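Local coordinates for protein tRNA-splicing ligase RtcB (Thermus thermophilus, PDB 2EPG) that probably joins broken RNA ends, sealing a 2',3'-cyclic phosphate or 3'-phosphate to a 5'-hydroxyl with GTP and manganese, at residues D75-W78 against P83-G86; S407-A412 against E465-A470. One frame throughout, in Å; residues are numbered along the deposited sequence.

Overall arrangement
Contact 1 comes first along the chain and is local: only four residues separate 75-78 from 83-86, which lead from strand 76-77 towards strand 86-90. Contact 2 follows, bringing 407-412, which begins on strand 407-408, against helix 462-470 across more than fifty residues. Their centres lie about 12 Å apart, each some 13 to 14 Å from the centre of the chain. They meet directly: OD1 of Asp75 reaches the backbone N of Gly411, probably through a weak hydrogen bond, and packs against the ring of His410. Since His410 is the predicted carrier of GMP in this RtcB ligase, both contacts border the likely guanylylation site: contact 2 contains this histidine and contact 1 abuts it through Asp75.

Contact 1 (D75-W78 against P83-G86); sequences DIHW and PIGG
Ile84 O is approached by two groups of 75-78: His77 N makes a 3.1 Å hydrogen bond to it, and Ile76 CA adds a CA-H...O contact of 3.1 Å. The return bond, from Ile84 N to His77 O, is 2.9 Å long, and the two bonds make His77 and Ile84 an antiparallel hydrogen-bonded pair. Their side chains share a face. His77 CG sits between the backbone N and the carbonyl carbon (chi1 52°), which swings the imidazole over Ile84; CB of Ile84 lies over one ring face, offset toward the rim, in a CH-pi contact 3.7 Å from the centroid, with CG2 by NE2 and CD1 by CE1. CD1 also reaches Trp78 O at 3.4 Å. With alanine replacing Ile84, CG2 and CD1 would be gone, and the imidazole would probably lose most of its aliphatic cover here and be freer to turn. Beside this pair, Ile76 CG1 meets Pro83 CB at 3.9 Å, apolar groups suited to the side covered by helix 52-60. Pro83 begins a type II turn whose third residue, Gly85, has a positive phi (98°) and packs close to Ile76, where a side chain would collide. Gly85 and Gly86 both face Lys357 in a G1 beta bulge. The backbone polar atoms of His77 and Ile84 thus satisfy each other, while the ring packs on the isoleucine by dispersion and CH-pi contact.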
ATOM      1  N   ASP A  75       6.126  12.445   1.119  1.00 39.75           N
ATOM      2  CA  ASP A  75       7.164  11.778   0.326  1.00 41.98           C
ATOM      3  C   ASP A  75       6.891  11.827  -1.163  1.00 41.69           C
ATOM      4  O   ASP A  75       7.341  10.958  -1.897  1.00 43.15           O
ATOM      5  CB  ASP A  75       7.315  10.314   0.731  1.00 44.39           C
ATOM      6  CG  ASP A  75       6.010   9.545   0.641  1.00 46.70           C
ATOM      7  OD1 ASP A  75       6.048   8.304   0.781  1.00 49.39           O
ATOM      8  OD2 ASP A  75       4.946  10.178   0.448  1.00 48.06           O
ATOM      9  N   ILE A  76       6.156  12.841  -1.604  1.00 42.40           N
ATOM     10  CA  ILE A  76       5.814  13.000  -3.008  1.00 41.18           C
ATOM     11  C   ILE A  76       7.027  13.143  -3.910  1.00 43.57           C
ATOM     12  O   ILE A  76       8.032  13.760  -3.529  1.00 42.64           O
ATOM     13  CB  ILE A  76       4.934  14.234  -3.210  1.00 40.96           C
ATOM     14  CG1 ILE A  76       4.678  14.469  -4.701  1.00 41.58           C
ATOM     15  CG2 ILE A  76       5.608  15.450  -2.611  1.00 42.22           C
ATOM     16  CD1 ILE A  76       3.860  15.724  -4.976  1.00 42.48           C
ATOM     17  N   HIS A  77       6.921  12.559  -5.105  1.00 44.51           N
ATOM     18  CA  HIS A  77       7.970  12.641  -6.123  1.00 46.22           C
ATOM     19  C   HIS A  77       7.477  12.262  -7.516  1.00 46.11           C
ATOM     20  O   HIS A  77       6.368  11.742  -7.675  1.00 43.05           O
ATOM     21  CB  HIS A  77       9.191  11.785  -5.751  1.00 48.06           C
ATOM     22  CG  HIS A  77       8.867  10.369  -5.403  1.00 50.22           C
ATOM     23  ND1 HIS A  77       9.454   9.296  -6.040  1.00 52.27           N
ATOM     24  CD2 HIS A  77       8.066   9.846  -4.444  1.00 51.16           C
ATOM     25  CE1 HIS A  77       9.031   8.174  -5.487  1.00 54.02           C
ATOM     26  NE2 HIS A  77       8.188   8.479  -4.515  1.00 53.53           N
ATOM     27  N   TRP A  78       8.315  12.539  -8.515  1.00 46.79           N
ATOM     28  CA  TRP A  78       7.998  12.272  -9.915  1.00 47.77           C
ATOM     29  C   TRP A  78       7.430  10.873 -10.152  1.00 46.06           C
ATOM     30  O   TRP A  78       7.958   9.879  -9.659  1.00 45.65           O
ATOM     31  CB  TRP A  78       9.245  12.466 -10.794  1.00 52.28           C
ATOM     32  CG  TRP A  78       8.911  12.536 -12.254  1.00 57.48           C
ATOM     33  CD1 TRP A  78       8.615  13.664 -12.976  1.00 59.32           C
ATOM     34  CD2 TRP A  78       8.689  11.427 -13.137  1.00 59.97           C
ATOM     35  NE1 TRP A  78       8.214  13.323 -14.249  1.00 61.41           N
ATOM     36  CE2 TRP A  78       8.248  11.957 -14.375  1.00 61.60           C
ATOM     37  CE3 TRP A  78       8.810  10.034 -13.002  1.00 61.93           C
ATOM     38  CZ2 TRP A  78       7.928  11.140 -15.475  1.00 63.21           C
ATOM     39  CZ3 TRP A  78       8.489   9.219 -14.095  1.00 63.73           C
ATOM     40  CH2 TRP A  78       8.051   9.781 -15.317  1.00 64.05           C
ATOM     41  N   PRO A  83       1.593  12.083  -9.457  1.00 30.10           N
ATOM     42  CA  PRO A  83       2.852  11.986  -8.707  1.00 29.98           C
ATOM     43  C   PRO A  83       2.783  10.820  -7.726  1.00 30.89           C
ATOM     44  O   PRO A  83       1.697  10.378  -7.347  1.00 29.29           O
ATOM     45  CB  PRO A  83       2.929  13.325  -7.978  1.00 29.60           C
ATOM     46  CG  PRO A  83       1.472  13.635  -7.722  1.00 29.80           C
ATOM     47  CD  PRO A  83       0.852  13.297  -9.068  1.00 29.91           C
ATOM     48  N   ILE A  84       3.937  10.291  -7.342  1.00 32.47           N
ATOM     49  CA  ILE A  84       3.958   9.217  -6.365  1.00 33.51           C
ATOM     50  C   ILE A  84       3.723   9.942  -5.050  1.00 32.60           C
ATOM     51  O   ILE A  84       4.295  11.009  -4.814  1.00 33.00           O
ATOM     52  CB  ILE A  84       5.310   8.487  -6.363  1.00 37.32           C
ATOM     53  CG1 ILE A  84       5.523   7.832  -7.737  1.00 37.95           C
ATOM     54  CG2 ILE A  84       5.331   7.433  -5.240  1.00 38.74           C
ATOM     55  CD1 ILE A  84       6.862   7.148  -7.924  1.00 41.62           C
ATOM     56  N   GLY A  85       2.851   9.381  -4.220  1.00 30.46           N
ATOM     57  CA  GLY A  85       2.497  10.010  -2.965  1.00 29.34           C
ATOM     58  C   GLY A  85       1.182  10.767  -3.152  1.00 30.64           C
ATOM     59  O   GLY A  85       0.736  11.485  -2.267  1.00 32.85           O
ATOM     60  N   GLY A  86       0.543  10.599  -4.305  1.00 29.67           N
ATOM     61  CA  GLY A  86      -0.694  11.313  -4.557  1.00 29.85           C
ATOM     62  C   GLY A  86      -1.998  10.627  -4.173  1.00 27.75           C
ATOM     63  O   GLY A  86      -2.097   9.408  -4.158  1.00 27.83           O
TER

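Contact 2 (S407-A412 against E465-A470); sequences SSCHGA and EAVEGA
Cys409 and Val467 join the segment that leaves strand 407-408, which pairs antiparallel with strand 360-361, to helix 462-470 in a small, buried strand-to-helix packing. The tight part is apolar: Val467 CG2 lies 3.5 Å from Cys409 CB, closer than usual for two carbons, and 3.6 Å from Cys409 SG. Cys409 holds its sulfur between the backbone N and the carbonyl carbon (chi1 74°), and both CB and SG thereby border the same methyl. A compact branched valine suits a helix face that must sit this close, and a small thiol offers an apolar surface to it; Leu394 of strand 391-395 touches both residues. The outer side of the helix is looser: Glu468 points away from the strand and is exposed, its OE2 hydrogen-bonded to Lys475 N, as befits a charged residue there. Cys409 directly precedes His410, the predicted GMP-histidine nucleophile, which makes no contact with 465-470; its ND1 is hydrogen-bonded to ND1 of His339, a predicted manganese ligand. While Cys409 touches CG2 of the valine, Ser408, whose hydroxyl is hydrogen-bonded to Ile472 O, sets OG 3.6 Å from the other methyl, Val467 CG1.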
ATOM      1  N   SER A 407      -6.567   9.561   4.283  1.00 25.45           N
ATOM      2  CA  SER A 407      -5.343   9.021   3.708  1.00 24.97           C
ATOM      3  C   SER A 407      -4.079   9.418   4.471  1.00 26.35           C
ATOM      4  O   SER A 407      -4.033  10.464   5.105  1.00 27.56           O
ATOM      5  CB  SER A 407      -5.197   9.512   2.270  1.00 24.15           C
ATOM      6  OG  SER A 407      -6.318   9.135   1.492  1.00 27.16           O
ATOM      7  N   SER A 408      -3.050   8.582   4.395  1.00 24.39           N
ATOM      8  CA  SER A 408      -1.801   8.900   5.036  1.00 25.26           C
ATOM      9  C   SER A 408      -0.622   8.529   4.138  1.00 26.68           C
ATOM     10  O   SER A 408      -0.798   8.252   2.953  1.00 27.56           O
ATOM     11  CB  SER A 408      -1.702   8.211   6.398  1.00 23.32           C
ATOM     12  OG  SER A 408      -0.682   8.823   7.167  1.00 26.23           O
ATOM     13  N   CYS A 409       0.583   8.513   4.690  1.00 27.65           N
ATOM     14  CA  CYS A 409       1.754   8.225   3.872  1.00 30.65           C
ATOM     15  C   CYS A 409       2.028   6.735   3.765  1.00 31.67           C
ATOM     16  O   CYS A 409       1.438   5.922   4.483  1.00 31.68           O
ATOM     17  CB  CYS A 409       2.986   8.919   4.453  1.00 30.45           C
ATOM     18  SG  CYS A 409       3.585   8.112   5.965  1.00 34.80           S
ATOM     19  N   HIS A 410       2.932   6.374   2.868  1.00 33.78           N
ATOM     20  CA  HIS A 410       3.270   4.971   2.718  1.00 40.10           C
ATOM     21  C   HIS A 410       4.762   4.729   2.930  1.00 41.28           C
ATOM     22  O   HIS A 410       5.164   3.645   3.316  1.00 42.75           O
ATOM     23  CB  HIS A 410       2.863   4.481   1.331  1.00 41.97           C
ATOM     24  CG  HIS A 410       3.937   4.625   0.304  1.00 44.60           C
ATOM     25  ND1 HIS A 410       4.570   3.539  -0.261  1.00 47.11           N
ATOM     26  CD2 HIS A 410       4.493   5.725  -0.260  1.00 47.05           C
ATOM     27  CE1 HIS A 410       5.469   3.964  -1.134  1.00 47.96           C
ATOM     28  NE2 HIS A 410       5.443   5.286  -1.152  1.00 48.38           N
ATOM     29  N   GLY A 411       5.585   5.736   2.670  1.00 44.17           N
ATOM     30  CA  GLY A 411       7.019   5.560   2.833  1.00 48.55           C
ATOM     31  C   GLY A 411       7.638   6.376   3.949  1.00 51.29           C
ATOM     32  O   GLY A 411       7.053   7.353   4.417  1.00 51.19           O
ATOM     33  N   ALA A 412       8.835   5.976   4.370  1.00 54.95           N
ATOM     34  CA  ALA A 412       9.549   6.662   5.445  1.00 58.69           C
ATOM     35  C   ALA A 412      10.746   7.475   4.945  1.00 61.59           C
ATOM     36  O   ALA A 412      11.196   8.411   5.612  1.00 61.62           O
ATOM     37  CB  ALA A 412      10.014   5.643   6.493  1.00 57.60           C
ATOM     38  N   GLU A 465       7.491  12.426  10.253  1.00 32.69           N
ATOM     39  CA  GLU A 465       7.474  13.659  11.037  1.00 34.12           C
ATOM     40  C   GLU A 465       6.429  14.620  10.458  1.00 33.12           C
ATOM     41  O   GLU A 465       5.621  15.222  11.186  1.00 31.29           O
ATOM     42  CB  GLU A 465       8.861  14.317  10.980  1.00 38.43           C
ATOM     43  CG  GLU A 465       9.011  15.605  11.783  1.00 43.77           C
ATOM     44  CD  GLU A 465      10.316  16.356  11.467  1.00 48.29           C
ATOM     45  OE1 GLU A 465      10.342  17.125  10.473  1.00 48.82           O
ATOM     46  OE2 GLU A 465      11.315  16.172  12.211  1.00 48.90           O
ATOM     47  N   ALA A 466       6.448  14.770   9.141  1.00 31.57           N
ATOM     48  CA  ALA A 466       5.498  15.673   8.490  1.00 32.07           C
ATOM     49  C   ALA A 466       4.087  15.130   8.657  1.00 30.75           C
ATOM     50  O   ALA A 466       3.150  15.870   8.972  1.00 31.09           O
ATOM     51  CB  ALA A 466       5.827  15.804   7.034  1.00 32.99           C
ATOM     52  N   VAL A 467       3.938  13.830   8.453  1.00 29.33           N
ATOM     53  CA  VAL A 467       2.630  13.207   8.588  1.00 29.77           C
ATOM     54  C   VAL A 467       2.056  13.413   9.981  1.00 29.14           C
ATOM     55  O   VAL A 467       0.903  13.822  10.119  1.00 26.62           O
ATOM     56  CB  VAL A 467       2.703  11.700   8.267  1.00 31.27           C
ATOM     57  CG1 VAL A 467       1.600  10.955   8.979  1.00 31.04           C
ATOM     58  CG2 VAL A 467       2.582  11.502   6.759  1.00 31.36           C
ATOM     59  N   GLU A 468       2.844  13.134  11.015  1.00 28.12           N
ATOM     60  CA  GLU A 468       2.327  13.319  12.360  1.00 30.90           C
ATOM     61  C   GLU A 468       2.085  14.806  12.617  1.00 30.36           C
ATOM     62  O   GLU A 468       1.083  15.182  13.225  1.00 30.50           O
ATOM     63  CB  GLU A 468       3.279  12.736  13.418  1.00 34.08           C
ATOM     64  CG  GLU A 468       2.718  12.885  14.833  1.00 40.83           C
ATOM     65  CD  GLU A 468       3.418  12.027  15.877  1.00 44.23           C
ATOM     66  OE1 GLU A 468       4.656  12.168  16.029  1.00 43.56           O
ATOM     67  OE2 GLU A 468       2.716  11.217  16.542  1.00 43.19           O
ATOM     68  N   GLY A 469       2.989  15.646  12.133  1.00 30.00           N
ATOM     69  CA  GLY A 469       2.831  17.074  12.317  1.00 30.46           C
ATOM     70  C   GLY A 469       1.572  17.612  11.652  1.00 31.21           C
ATOM     71  O   GLY A 469       0.896  18.483  12.207  1.00 32.78           O
ATOM     72  N   ALA A 470       1.247  17.106  10.468  1.00 28.49           N
ATOM     73  CA  ALA A 470       0.056  17.555   9.760  1.00 28.13           C
ATOM     74  C   ALA A 470      -1.204  16.973  10.394  1.00 26.93           C
ATOM     75  O   ALA A 470      -2.309  17.348  10.033  1.00 28.55           O
ATOM     76  CB  ALA A 470       0.138  17.155   8.261  1.00 25.82           C
TER